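Local coordinates for site-specific recombinase, resolvase family protein (Streptococcus pneumoniae, PDB 3GUV) that probably recombines DNA at specific sites, as a member of the resolvase family of serine recombinases that cut and rejoin the strands, at residues Q18-S23 against L84-R89; K32-Y37 against N107-E112; A92-T97 against S127-V132. All coordinates share one frame; numbering follows the deposited sequence.

Contact 1 (Q18-S23 against L84-R89); sequences QIEGYS and LSRFAR
Glu20 and Arg86 reach for each other and meet in a single salt bridge, with Glu20 OE1 3.3 Å from Arg86 NH2. The carboxylate and guanidinium planes stand 54° apart, so the two groups do not form the flat, two-pronged pairing, and OE1 comes at the guanidinium from an oblique direction. A water fills in beside them. It lies in the guanidinium plane, at the edge, accepts from Arg86 NE at 2.6 Å, and gives a weak bond of 3.5 Å to Glu20 OE1. Long, flexible, charged chains suit a surface contact where the nearest CA atoms, those of Glu20 and Arg86, are 11.4 Å apart. The glutamate runs extended beyond CG (chi2 -177°), which carries its charge from the short helix 17-20 to the loop that follows strand 78-81. In this resolvase-type catalytic domain both elements flank the loop after the first strand, where serine recombinases as a family carry the nucleophilic serine. The Glu20 carboxylate is held there by backbone amides, OE2 taking that of Thr15 and OE1 that of Ser14. At the other end, Arg86 is bent at chi2 (-64°), and NH1 gives a weak bond to Ser85 O, 3.3 Å away. Arg86 NH1 has a stronger partner in Glu138 of the second subunit, which ties the arginine into the dimer interface.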
loop_
_atom_site.group_PDB
_atom_site.type_symbol
_atom_site.label_atom_id
_atom_site.label_comp_id
_atom_site.label_asym_id
_atom_site.label_seq_id
_atom_site.Cartn_x
_atom_site.Cartn_y
_atom_site.Cartn_z
ATOM N N GLN A 18 -18.720 -20.813 -0.701
ATOM C CA GLN A 18 -19.222 -21.367 0.568
ATOM C C GLN A 18 -19.111 -20.412 1.746
ATOM O O GLN A 18 -20.022 -20.317 2.557
ATOM C CB GLN A 18 -18.427 -22.635 0.958
ATOM C CG GLN A 18 -19.159 -23.872 0.818
ATOM C CD GLN A 18 -18.292 -25.057 1.204
ATOM O OE1 GLN A 18 -17.368 -25.420 0.460
ATOM N NE2 GLN A 18 -18.549 -25.637 2.386
ATOM N N ILE A 19 -17.961 -19.764 1.855
ATOM C CA ILE A 19 -17.634 -18.909 2.994
ATOM C C ILE A 19 -18.057 -17.461 2.755
ATOM O O ILE A 19 -18.523 -16.781 3.663
ATOM C CB ILE A 19 -16.097 -18.996 3.282
ATOM C CG1 ILE A 19 -15.687 -20.457 3.537
ATOM C CG2 ILE A 19 -15.671 -18.073 4.408
ATOM C CD1 ILE A 19 -16.656 -21.259 4.474
ATOM N N GLU A 20 -17.902 -17.006 1.517
ATOM C CA GLU A 20 -18.010 -15.601 1.179
ATOM C C GLU A 20 -19.111 -15.245 0.170
ATOM O O GLU A 20 -19.426 -14.076 -0.007
ATOM C CB GLU A 20 -16.693 -15.163 0.581
ATOM C CG GLU A 20 -15.606 -14.873 1.553
ATOM C CD GLU A 20 -14.378 -14.389 0.827
ATOM O OE1 GLU A 20 -14.490 -13.413 0.026
ATOM O OE2 GLU A 20 -13.310 -14.995 1.034
ATOM N N GLY A 21 -19.676 -16.247 -0.498
ATOM C CA GLY A 21 -20.669 -16.068 -1.559
ATOM C C GLY A 21 -21.798 -15.174 -1.162
ATOM O O GLY A 21 -22.221 -14.271 -1.927
ATOM N N TYR A 22 -22.239 -15.358 0.074
ATOM C CA TYR A 22 -23.422 -14.672 0.566
ATOM C C TYR A 22 -23.349 -13.177 0.478
ATOM O O TYR A 22 -24.371 -12.542 0.419
ATOM C CB TYR A 22 -23.715 -15.081 2.016
ATOM C CG TYR A 22 -22.899 -14.372 3.092
ATOM C CD1 TYR A 22 -23.358 -13.204 3.701
ATOM C CD2 TYR A 22 -21.678 -14.883 3.496
ATOM C CE1 TYR A 22 -22.623 -12.588 4.730
ATOM C CE2 TYR A 22 -20.930 -14.276 4.494
ATOM C CZ TYR A 22 -21.393 -13.154 5.102
ATOM O OH TYR A 22 -20.609 -12.608 6.074
ATOM N N SER A 23 -22.164 -12.582 0.494
ATOM C CA SER A 23 -22.095 -11.147 0.448
ATOM C C SER A 23 -21.722 -10.611 -0.948
ATOM O O SER A 23 -21.522 -9.407 -1.089
ATOM C CB SER A 23 -21.079 -10.662 1.472
ATOM O OG SER A 23 -19.786 -10.621 0.926
ATOM N N LEU A 84 -10.316 -2.586 -3.093
ATOM C CA LEU A 84 -9.019 -3.123 -3.571
ATOM C C LEU A 84 -8.723 -4.569 -3.171
ATOM O O LEU A 84 -8.175 -5.348 -3.967
ATOM C CB LEU A 84 -7.825 -2.259 -3.098
ATOM C CG LEU A 84 -7.527 -0.968 -3.838
ATOM C CD1 LEU A 84 -6.227 -0.253 -3.304
ATOM C CD2 LEU A 84 -7.405 -1.270 -5.340
ATOM N N SER A 85 -9.034 -4.922 -1.925
ATOM C CA SER A 85 -8.897 -6.302 -1.488
ATOM C C SER A 85 -9.871 -7.259 -2.196
ATOM O O SER A 85 -9.898 -8.433 -1.871
ATOM C CB SER A 85 -9.142 -6.393 0.002
ATOM O OG SER A 85 -10.433 -5.904 0.286
ATOM N N ARG A 86 -10.708 -6.755 -3.098
ATOM C CA ARG A 86 -11.572 -7.619 -3.908
ATOM C C ARG A 86 -11.213 -7.353 -5.360
ATOM O O ARG A 86 -12.088 -7.157 -6.231
ATOM C CB ARG A 86 -13.045 -7.350 -3.609
ATOM C CG ARG A 86 -13.489 -7.854 -2.250
ATOM C CD ARG A 86 -13.374 -9.374 -2.197
ATOM N NE ARG A 86 -13.929 -9.918 -0.976
ATOM C CZ ARG A 86 -13.343 -9.858 0.217
ATOM N NH1 ARG A 86 -12.182 -9.238 0.391
ATOM N NH2 ARG A 86 -13.938 -10.399 1.260
ATOM N N PHE A 87 -9.888 -7.385 -5.587
ATOM C CA PHE A 87 -9.283 -6.983 -6.834
ATOM C C PHE A 87 -7.830 -7.449 -6.911
ATOM O O PHE A 87 -7.440 -8.046 -7.893
ATOM C CB PHE A 87 -9.409 -5.466 -6.987
ATOM C CG PHE A 87 -8.657 -4.910 -8.149
ATOM C CD1 PHE A 87 -9.036 -5.213 -9.449
ATOM C CD2 PHE A 87 -7.591 -4.066 -7.950
ATOM C CE1 PHE A 87 -8.359 -4.696 -10.537
ATOM C CE2 PHE A 87 -6.888 -3.551 -9.033
ATOM C CZ PHE A 87 -7.283 -3.869 -10.340
ATOM N N ALA A 88 -7.022 -7.147 -5.892
ATOM C CA ALA A 88 -5.580 -7.479 -5.898
ATOM C C ALA A 88 -5.188 -8.232 -4.633
ATOM O O ALA A 88 -5.922 -8.241 -3.646
ATOM C CB ALA A 88 -4.754 -6.209 -6.039
ATOM N N ARG A 89 -4.018 -8.856 -4.674
ATOM C CA ARG A 89 -3.541 -9.729 -3.613
ATOM C C ARG A 89 -2.466 -9.046 -2.697
ATOM O O ARG A 89 -2.183 -9.480 -1.584
ATOM C CB ARG A 89 -2.998 -11.000 -4.280
HETATM O O HOH W 1 -16.126 -10.940 -1.776
#

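Contact 2 (K32-Y37 against N107-E112)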
loop_
_atom_site.group_PDB
_atom_site.type_symbol
_atom_site.label_atom_id
_atom_site.label_comp_id
_atom_site.label_asym_id
_atom_site.label_seq_id
_atom_site.Cartn_x
_atom_site.Cartn_y
_atom_site.Cartn_z
ATOM N N LYS A 32 -24.009 -1.993 -8.949
ATOM C CA LYS A 32 -24.986 -1.613 -9.973
ATOM C C LYS A 32 -25.662 -0.289 -9.616
ATOM O O LYS A 32 -25.807 0.569 -10.504
ATOM C CB LYS A 32 -26.009 -2.737 -10.246
ATOM C CG LYS A 32 -25.406 -3.847 -11.097
ATOM C CD LYS A 32 -26.218 -5.154 -11.049
ATOM C CE LYS A 32 -25.395 -6.304 -11.582
ATOM N NZ LYS A 32 -26.272 -7.221 -12.354
ATOM N N ALA A 33 -26.026 -0.096 -8.330
ATOM C CA ALA A 33 -26.620 1.189 -7.870
ATOM C C ALA A 33 -25.701 2.357 -8.193
ATOM O O ALA A 33 -26.152 3.351 -8.774
ATOM C CB ALA A 33 -26.977 1.175 -6.366
ATOM N N PHE A 34 -24.418 2.203 -7.865
ATOM C CA PHE A 34 -23.375 3.194 -8.152
ATOM C C PHE A 34 -23.276 3.498 -9.632
ATOM O O PHE A 34 -23.170 4.643 -10.023
ATOM C CB PHE A 34 -22.025 2.681 -7.644
ATOM C CG PHE A 34 -20.836 3.606 -7.878
ATOM C CD1 PHE A 34 -20.420 4.502 -6.890
ATOM C CD2 PHE A 34 -20.080 3.516 -9.045
ATOM C CE1 PHE A 34 -19.283 5.315 -7.086
ATOM C CE2 PHE A 34 -18.959 4.313 -9.252
ATOM C CZ PHE A 34 -18.551 5.211 -8.256
ATOM N N ALA A 35 -23.284 2.454 -10.452
ATOM C CA ALA A 35 -23.318 2.624 -11.899
ATOM C C ALA A 35 -24.513 3.523 -12.301
ATOM O O ALA A 35 -24.373 4.510 -13.022
ATOM C CB ALA A 35 -23.387 1.268 -12.590
ATOM N N ILE A 36 -25.678 3.164 -11.802
ATOM C CA ILE A 36 -26.909 3.935 -12.056
ATOM C C ILE A 36 -26.773 5.406 -11.628
ATOM O O ILE A 36 -26.787 6.275 -12.487
ATOM C CB ILE A 36 -28.134 3.278 -11.381
ATOM C CG1 ILE A 36 -28.638 2.131 -12.261
ATOM C CG2 ILE A 36 -29.213 4.338 -11.113
ATOM C CD1 ILE A 36 -29.417 1.056 -11.502
ATOM N N TYR A 37 -26.589 5.671 -10.328
ATOM C CA TYR A 37 -26.402 7.046 -9.818
ATOM C C TYR A 37 -25.353 7.879 -10.596
ATOM O O TYR A 37 -25.516 9.089 -10.751
ATOM C CB TYR A 37 -26.064 7.005 -8.321
ATOM N N ASN A 107 -9.279 3.194 -16.249
ATOM C CA ASN A 107 -9.113 3.532 -14.838
ATOM C C ASN A 107 -9.933 2.651 -13.868
ATOM O O ASN A 107 -10.813 1.878 -14.275
ATOM C CB ASN A 107 -9.404 5.017 -14.633
ATOM C CG ASN A 107 -8.201 5.895 -14.989
ATOM O OD1 ASN A 107 -7.218 5.956 -14.252
ATOM N ND2 ASN A 107 -8.278 6.550 -16.132
ATOM N N LEU A 108 -9.606 2.753 -12.587
ATOM C CA LEU A 108 -10.162 1.903 -11.541
ATOM C C LEU A 108 -10.979 2.716 -10.552
ATOM O O LEU A 108 -10.505 3.766 -10.064
ATOM C CB LEU A 108 -9.060 1.165 -10.797
ATOM C CG LEU A 108 -9.545 0.143 -9.742
ATOM C CD1 LEU A 108 -10.147 -1.133 -10.420
ATOM C CD2 LEU A 108 -8.321 -0.189 -8.834
ATOM N N ILE A 109 -12.197 2.230 -10.300
ATOM C CA ILE A 109 -13.100 2.760 -9.278
ATOM C C ILE A 109 -13.333 1.638 -8.292
ATOM O O ILE A 109 -13.607 0.500 -8.692
ATOM C CB ILE A 109 -14.442 3.313 -9.858
ATOM C CG1 ILE A 109 -14.153 4.453 -10.838
ATOM C CG2 ILE A 109 -15.385 3.839 -8.718
ATOM C CD1 ILE A 109 -15.413 5.135 -11.458
ATOM N N CYS A 110 -13.069 1.945 -7.019
ATOM C CA CYS A 110 -13.358 1.100 -5.874
ATOM C C CYS A 110 -14.522 1.747 -5.224
ATOM O O CYS A 110 -14.404 2.818 -4.631
ATOM C CB CYS A 110 -12.208 1.067 -4.887
ATOM S SG CYS A 110 -10.685 0.563 -5.656
ATOM N N VAL A 111 -15.659 1.098 -5.364
ATOM C CA VAL A 111 -16.902 1.612 -4.884
ATOM C C VAL A 111 -16.928 1.845 -3.359
ATOM O O VAL A 111 -17.319 2.922 -2.911
ATOM C CB VAL A 111 -18.069 0.687 -5.353
ATOM C CG1 VAL A 111 -19.313 0.966 -4.599
ATOM C CG2 VAL A 111 -18.278 0.866 -6.882
ATOM N N GLU A 112 -16.525 0.872 -2.558
ATOM C CA GLU A 112 -16.615 1.067 -1.111
ATOM C C GLU A 112 -15.532 2.031 -0.605
ATOM O O GLU A 112 -15.822 2.898 0.217
ATOM C CB GLU A 112 -16.533 -0.253 -0.353
ATOM C CG GLU A 112 -17.136 -0.110 1.053
ATOM C CD GLU A 112 -16.749 -1.214 2.007
ATOM O OE1 GLU A 112 -17.649 -1.640 2.786
ATOM O OE2 GLU A 112 -15.565 -1.650 1.981
#
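Phe34 swings out from its helix with CG opposite the backbone N (chi1 180°), which places the ring between helix and strand, against Ile109 and Val111. On the strand side, Ile109 has chi1 near -60°, a setting that places its branch methyl CG2, not the longer CG1 arm, against the phenyl group. The two partners use the ring differently. Val111 lays CG2 over one face as a CH-pi contact, 4.0 Å from the centroid and 18° off the ring normal, displaced toward the rim so that CG and CD2 of Phe34 are its nearest carbons, both 3.9 Å away. Ile109 CG2 meets the far end of the ring obliquely, 3.5 Å from Phe34 CZ. Phe34 therefore has a methyl near its root and another near its tip, and it spans the distance from the helix to the end of the strand region, where the CA atoms of Phe34 and Val111 are 7.4 Å apart. A large flat ring suits that span. Beta-branched Ile109 suits its strand, and Val111, just after it, has methyls close enough to the backbone to lie on the ring. Leu80 of the neighbouring strand 78-81 and Tyr40 also touch Phe34, so the apolar patch continues beyond these three residues. Along strand 107-110, Ile109 faces the helix whereas Cys110 points away from it, and Leu108 packs on Leu98 and Met101 of helix 91-103. The strand itself is hydrogen-bonded to strand 78-81, through Ile109 with Val79 and Val81. This is the layered build of an alpha/beta domain, in which a mainly parallel sheet is covered by helices, here the catalytic fold of the resolvase family with helix 24-37 packed against the strand.

Contact 3 (A92-T97 against S127-V132)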
loop_
_atom_site.group_PDB
_atom_site.type_symbol
_atom_site.label_atom_id
_atom_site.label_comp_id
_atom_site.label_asym_id
_atom_site.label_seq_id
_atom_site.Cartn_x
_atom_site.Cartn_y
_atom_site.Cartn_z
ATOM N N ALA A 92 1.967 -4.652 -4.859
ATOM C CA ALA A 92 2.698 -4.788 -6.131
ATOM C C ALA A 92 1.754 -5.239 -7.248
ATOM O O ALA A 92 1.851 -4.761 -8.363
ATOM C CB ALA A 92 3.912 -5.720 -6.000
ATOM N N ASP A 93 0.835 -6.137 -6.909
ATOM C CA ASP A 93 -0.318 -6.495 -7.735
ATOM C C ASP A 93 -1.269 -5.364 -8.135
ATOM O O ASP A 93 -1.726 -5.269 -9.281
ATOM C CB ASP A 93 -1.174 -7.460 -6.943
ATOM C CG ASP A 93 -1.203 -8.807 -7.536
ATOM O OD1 ASP A 93 -2.219 -9.068 -8.238
ATOM O OD2 ASP A 93 -0.230 -9.576 -7.299
ATOM N N VAL A 94 -1.636 -4.545 -7.164
ATOM C CA VAL A 94 -2.550 -3.468 -7.452
ATOM C C VAL A 94 -1.849 -2.562 -8.437
ATOM O O VAL A 94 -2.460 -2.085 -9.386
ATOM C CB VAL A 94 -2.882 -2.622 -6.225
ATOM C CG1 VAL A 94 -3.819 -1.505 -6.656
ATOM C CG2 VAL A 94 -3.485 -3.467 -5.081
ATOM N N LEU A 95 -0.555 -2.340 -8.219
ATOM C CA LEU A 95 0.196 -1.379 -9.009
ATOM C C LEU A 95 0.364 -1.847 -10.447
ATOM O O LEU A 95 0.103 -1.083 -11.348
ATOM C CB LEU A 95 1.580 -1.099 -8.388
ATOM C CG LEU A 95 2.555 -0.341 -9.280
ATOM C CD1 LEU A 95 2.019 1.039 -9.578
ATOM C CD2 LEU A 95 3.967 -0.270 -8.629
ATOM N N SER A 96 0.830 -3.075 -10.656
ATOM C CA SER A 96 1.108 -3.521 -12.012
ATOM C C SER A 96 -0.197 -3.615 -12.805
ATOM O O SER A 96 -0.242 -3.145 -13.955
ATOM C CB SER A 96 1.948 -4.828 -12.066
ATOM O OG SER A 96 1.409 -5.857 -11.252
ATOM N N THR A 97 -1.263 -4.142 -12.171
ATOM C CA THR A 97 -2.599 -4.219 -12.806
ATOM C C THR A 97 -3.105 -2.839 -13.193
ATOM O O THR A 97 -3.548 -2.629 -14.304
ATOM C CB THR A 97 -3.681 -4.842 -11.873
ATOM O OG1 THR A 97 -3.276 -6.145 -11.457
ATOM C CG2 THR A 97 -5.006 -4.926 -12.610
ATOM N N SER A 127 2.285 6.613 -6.968
ATOM C CA SER A 127 3.474 6.856 -6.102
ATOM C C SER A 127 3.399 6.131 -4.761
ATOM O O SER A 127 4.387 5.558 -4.311
ATOM C CB SER A 127 3.650 8.351 -5.826
ATOM O OG SER A 127 3.914 9.066 -7.021
ATOM N N VAL A 128 2.222 6.180 -4.123
ATOM C CA VAL A 128 2.020 5.542 -2.837
ATOM C C VAL A 128 2.140 4.045 -3.036
ATOM O O VAL A 128 2.875 3.358 -2.317
ATOM C CB VAL A 128 0.648 5.935 -2.219
ATOM C CG1 VAL A 128 0.388 5.162 -0.953
ATOM C CG2 VAL A 128 0.607 7.448 -1.938
ATOM N N LEU A 129 1.432 3.538 -4.035
ATOM C CA LEU A 129 1.374 2.094 -4.295
ATOM C C LEU A 129 2.789 1.542 -4.593
ATOM O O LEU A 129 3.215 0.492 -4.068
ATOM C CB LEU A 129 0.416 1.788 -5.475
ATOM C CG LEU A 129 -1.104 1.602 -5.269
ATOM C CD1 LEU A 129 -1.795 1.469 -6.628
ATOM C CD2 LEU A 129 -1.453 0.416 -4.368
ATOM N N SER A 130 3.495 2.261 -5.459
ATOM C CA SER A 130 4.870 1.957 -5.764
ATOM C C SER A 130 5.722 1.952 -4.479
ATOM O O SER A 130 6.483 1.009 -4.254
ATOM C CB SER A 130 5.426 2.957 -6.786
ATOM O OG SER A 130 6.760 2.600 -7.038
ATOM N N ALA A 131 5.517 2.953 -3.611
ATOM C CA ALA A 131 6.273 3.071 -2.340
ATOM C C ALA A 131 5.968 1.913 -1.407
ATOM O O ALA A 131 6.880 1.436 -0.710
ATOM C CB ALA A 131 5.986 4.421 -1.649
ATOM N N VAL A 132 4.708 1.433 -1.406
ATOM C CA VAL A 132 4.309 0.345 -0.519
ATOM C C VAL A 132 4.746 -0.964 -1.116
ATOM O O VAL A 132 5.052 -1.901 -0.372
ATOM C CB VAL A 132 2.775 0.307 -0.213
ATOM C CG1 VAL A 132 2.396 -0.975 0.574
ATOM C CG2 VAL A 132 2.331 1.567 0.535
#
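Val94 and Leu129 meet with their side chains at about a right angle, the isopropyl group of the valine set against the two methyls of the leucine. Val94 CG1 lies 3.6 Å from Leu129 CD1 and 3.8 Å from Leu129 CD2, so both methyls of the leucine meet CG1, and CD2 also rests on Val94 CB. The valine owes this to its rotation, with CG1 opposite the backbone N (chi1 179°). Leu95, the next residue, approaches differently. Its CB comes to 4.3 Å from Leu129 CB, while its CD2 passes on to Ser130 and rests 3.7 Å from the backbone CA of that residue. Ser130 is small enough to let the leucine methyl lie close to the backbone, and its CB adds a further contact with CD2 at 4.0 Å. Branched aliphatics fill the space between helices whose local axes approach to 8.8 Å and cross at -138°, roughly halfway between antiparallel and perpendicular. Helix 124-151 is the long helix that in the resolvase family leads out of the catalytic domain and forms much of the dimer interface, and the packing here agrees with that role: Leu129 also touches Val132 of the second subunit, and Val94 touches its Ile135. The same groups thus serve the subunit's own helix pair and the partner's helix at once. Two hydroxyls of helix 91-103 bond back to the helix itself. Thr97 OG1 bonds to Asp93 O at 2.8 Å and Ser96 OG to Ala92 O at 3.1 Å; each carbonyl also takes the backbone N-H of the residue that supplies the hydroxyl, the two donors arriving from opposite faces of its plane. Thr97 is buried, and this bond satisfies its hydroxyl without help from the facing helix.

Contact 1 lies at the surface, where charges and a water are at home and Arg86 can also pair with the second subunit. Contacts 2 and 3 are partly buried and apolar: an aromatic ring among aliphatic methyls suits helix on sheet in contact 2, and purely aliphatic packing suits helix on helix in contact 3, which also reaches the second subunit. Segment 84-89 connects all three: Leu84 and Phe87 pack on Leu108 of contact 2, and Leu84 also lies on Val94 of contact 3. Contacts 2 and 3 do not touch, their nearest atoms staying about 5 Å apart, although helix 91-103 and strand 107-110 follow each other in the chain.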